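Local coordinates for small heat shock protein hsp20 family (Sulfolobus solfataricus, PDB 4RZK) that probably binds unfolded proteins as a small heat shock chaperone, the present chain being its alpha-crystallin domain, at residues A[8-13]-A[23-28]. Residues are numbered along the deposited sequence; the frame is centred on the assembly and turned at random.
Sequences EPLADV and VAEVPG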
ATOM      1  N   GLU A   8       8.246  -8.735   0.685  1.00 47.83           N
ATOM      2  CA  GLU A   8       7.607  -9.255  -0.494  1.00 45.45           C
ATOM      3  C   GLU A   8       6.223  -8.672  -0.564  1.00 48.53           C
ATOM      4  O   GLU A   8       5.422  -8.861   0.323  1.00 43.81           O
ATOM      5  CB  GLU A   8       7.537 -10.762  -0.412  1.00 49.28           C
ATOM      6  CG  GLU A   8       6.748 -11.407  -1.517  1.00 48.37           C
ATOM      7  CD  GLU A   8       6.937 -12.895  -1.531  1.00 56.54           C
ATOM      8  OE1 GLU A   8       5.980 -13.627  -1.259  1.00 59.94           O
ATOM      9  OE2 GLU A   8       8.057 -13.329  -1.801  1.00 65.28           O
ATOM     10  N   PRO A   9       5.961  -7.956  -1.642  1.00 52.21           N
ATOM     11  CA  PRO A   9       4.727  -7.206  -1.819  1.00 48.59           C
ATOM     12  C   PRO A   9       3.527  -8.089  -2.031  1.00 49.29           C
ATOM     13  O   PRO A   9       3.666  -9.171  -2.560  1.00 53.85           O
ATOM     14  CB  PRO A   9       4.998  -6.399  -3.085  1.00 43.53           C
ATOM     15  CG  PRO A   9       6.118  -7.088  -3.762  1.00 42.99           C
ATOM     16  CD  PRO A   9       6.954  -7.619  -2.662  1.00 49.80           C
ATOM     17  N   LEU A  10       2.357  -7.634  -1.615  1.00 51.31           N
ATOM     18  CA  LEU A  10       1.155  -8.357  -1.927  1.00 45.21           C
ATOM     19  C   LEU A  10       0.940  -8.221  -3.411  1.00 50.45           C
ATOM     20  O   LEU A  10       0.950  -7.130  -3.941  1.00 46.74           O
ATOM     21  CB  LEU A  10      -0.028  -7.752  -1.196  1.00 52.37           C
ATOM     22  CG  LEU A  10      -0.003  -7.673   0.324  1.00 59.42           C
ATOM     23  CD1 LEU A  10      -1.323  -7.123   0.810  1.00 56.50           C
ATOM     24  CD2 LEU A  10       0.251  -9.028   0.950  1.00 53.58           C
ATOM     25  N   ALA A  11       0.728  -9.342  -4.076  1.00 53.66           N
ATOM     26  CA  ALA A  11       0.569  -9.353  -5.509  1.00 51.06           C
ATOM     27  C   ALA A  11      -0.548 -10.282  -5.912  1.00 55.24           C
ATOM     28  O   ALA A  11      -0.683 -11.356  -5.367  1.00 67.95           O
ATOM     29  CB  ALA A  11       1.862  -9.785  -6.162  1.00 44.68           C
ATOM     30  N   ASP A  12      -1.346  -9.874  -6.880  1.00 55.99           N
ATOM     31  CA  ASP A  12      -2.338 -10.760  -7.435  1.00 61.06           C
ATOM     32  C   ASP A  12      -2.189 -10.782  -8.930  1.00 58.32           C
ATOM     33  O   ASP A  12      -2.172  -9.748  -9.557  1.00 60.33           O
ATOM     34  CB  ASP A  12      -3.731 -10.289  -7.069  1.00 69.04           C
ATOM     35  CG  ASP A  12      -4.767 -11.348  -7.289  1.00 75.93           C
ATOM     36  OD1 ASP A  12      -5.939 -10.991  -7.488  1.00 83.08           O
ATOM     37  OD2 ASP A  12      -4.411 -12.537  -7.263  1.00 76.23           O
ATOM     38  N   VAL A  13      -2.103 -11.959  -9.515  1.00 62.26           N
ATOM     39  CA  VAL A  13      -2.017 -12.009 -10.955  1.00 59.75           C
ATOM     40  C   VAL A  13      -3.277 -12.605 -11.549  1.00 60.36           C
ATOM     41  O   VAL A  13      -3.724 -13.664 -11.149  1.00 58.99           O
ATOM     42  CB  VAL A  13      -0.777 -12.774 -11.422  1.00 56.95           C
ATOM     43  CG1 VAL A  13      -0.411 -13.848 -10.427  1.00 56.70           C
ATOM     44  CG2 VAL A  13      -1.009 -13.363 -12.793  1.00 64.17           C
ATOM     45  N   VAL A  23      -1.015  -7.200 -10.397  1.00 47.55           N
ATOM     46  CA  VAL A  23      -1.223  -6.120  -9.453  1.00 50.26           C
ATOM     47  C   VAL A  23      -0.337  -6.271  -8.233  1.00 47.09           C
ATOM     48  O   VAL A  23      -0.311  -7.314  -7.621  1.00 45.06           O
ATOM     49  CB  VAL A  23      -2.675  -6.080  -8.987  1.00 46.20           C
ATOM     50  CG1 VAL A  23      -2.824  -5.158  -7.803  1.00 45.07           C
ATOM     51  CG2 VAL A  23      -3.575  -5.643 -10.117  1.00 46.38           C
ATOM     52  N   ALA A  24       0.388  -5.216  -7.895  1.00 39.92           N
ATOM     53  CA  ALA A  24       1.285  -5.227  -6.758  1.00 42.85           C
ATOM     54  C   ALA A  24       1.116  -4.034  -5.847  1.00 47.48           C
ATOM     55  O   ALA A  24       1.037  -2.917  -6.306  1.00 48.97           O
ATOM     56  CB  ALA A  24       2.726  -5.310  -7.239  1.00 37.97           C
ATOM     57  N   GLU A  25       1.126  -4.280  -4.552  1.00 43.85           N
ATOM     58  CA  GLU A  25       1.077  -3.200  -3.611  1.00 42.56           C
ATOM     59  C   GLU A  25       2.448  -2.943  -3.104  1.00 47.99           C
ATOM     60  O   GLU A  25       3.067  -3.786  -2.493  1.00 42.65           O
ATOM     61  CB  GLU A  25       0.256  -3.592  -2.432  1.00 40.51           C
ATOM     62  CG  GLU A  25      -1.135  -3.991  -2.770  1.00 44.95           C
ATOM     63  CD  GLU A  25      -1.961  -3.987  -1.537  1.00 49.15           C
ATOM     64  OE1 GLU A  25      -1.395  -3.874  -0.448  1.00 59.10           O
ATOM     65  OE2 GLU A  25      -3.188  -4.075  -1.649  1.00 47.41           O
ATOM     66  N   VAL A  26       2.900  -1.735  -3.322  1.00 46.99           N
ATOM     67  CA  VAL A  26       4.212  -1.354  -2.888  1.00 45.42           C
ATOM     68  C   VAL A  26       4.166   0.042  -2.288  1.00 43.96           C
ATOM     69  O   VAL A  26       4.786   0.951  -2.800  1.00 43.46           O
ATOM     70  CB  VAL A  26       5.123  -1.319  -4.108  1.00 38.73           C
ATOM     71  CG1 VAL A  26       6.299  -0.403  -3.873  1.00 53.89           C
ATOM     72  CG2 VAL A  26       5.561  -2.710  -4.488  1.00 35.77           C
ATOM     73  N   PRO A  27       3.450   0.227  -1.190  1.00 46.13           N
ATOM     74  CA  PRO A  27       3.322   1.593  -0.693  1.00 44.59           C
ATOM     75  C   PRO A  27       4.585   2.098   0.005  1.00 47.72           C
ATOM     76  O   PRO A  27       5.336   1.316   0.587  1.00 45.67           O
ATOM     77  CB  PRO A  27       2.153   1.496   0.280  1.00 40.10           C
ATOM     78  CG  PRO A  27       2.182   0.093   0.755  1.00 45.33           C
ATOM     79  CD  PRO A  27       2.669  -0.733  -0.388  1.00 45.29           C
ATOM     80  N   GLY A  28       4.789   3.411  -0.073  1.00 48.49           N
ATOM     81  CA  GLY A  28       5.933   4.061   0.509  1.00 48.91           C
ATOM     82  C   GLY A  28       6.795   4.589  -0.600  1.00 51.19           C
ATOM     83  O   GLY A  28       7.467   5.602  -0.464  1.00 61.13           O
TER
HETATM   84  O   HOH W   1       2.496  -5.138  -0.202  1.00 47.28           O
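Leu-10 O takes the amide of Glu-25 in a nearly straight bond (N to O 2.9 Å, N-H...O angle 166°) and also meets the CA-H of Ala-24 (CA to O 3.4 Å). Two further backbone bonds, Asp-12 N to Val-23 O and Val-23 N to Asp-12 O, both 2.9 Å, close the ring of a hydrogen-bonded antiparallel pair; Ala-11 faces Ala-24 as a non-hydrogen-bonded pair. The axes of strand pieces 10-13 and 23-25 run antiparallel at 172°, as expected of a hairpin. Beyond the direct bonds a water accepts from Leu-10 N (2.9 Å) and donates to Glu-25 O (2.7 Å). Pro-9 CB lies 4.0 Å from Val-26 CG2, and both side chains touch Tyr-56 of strand 55-61. On their shared face the Leu-10 and Glu-25 side chains cross obliquely, Leu-10 CD1 3.5 Å from Glu-25 OE1. Glu-25 CG sits beside the backbone N that bonds Leu-10 O (chi1 -58°), and the extended chain beyond carries OE1 past that methyl. OE2 forms salt bridges with Arg-54 and Arg-7 of the second subunit. Three direct bonds and a water bridge join the arms of this alpha-crystallin domain hairpin here, while a buried carboxylate, probably kept ionised by two arginines, ties it to the dimer partner.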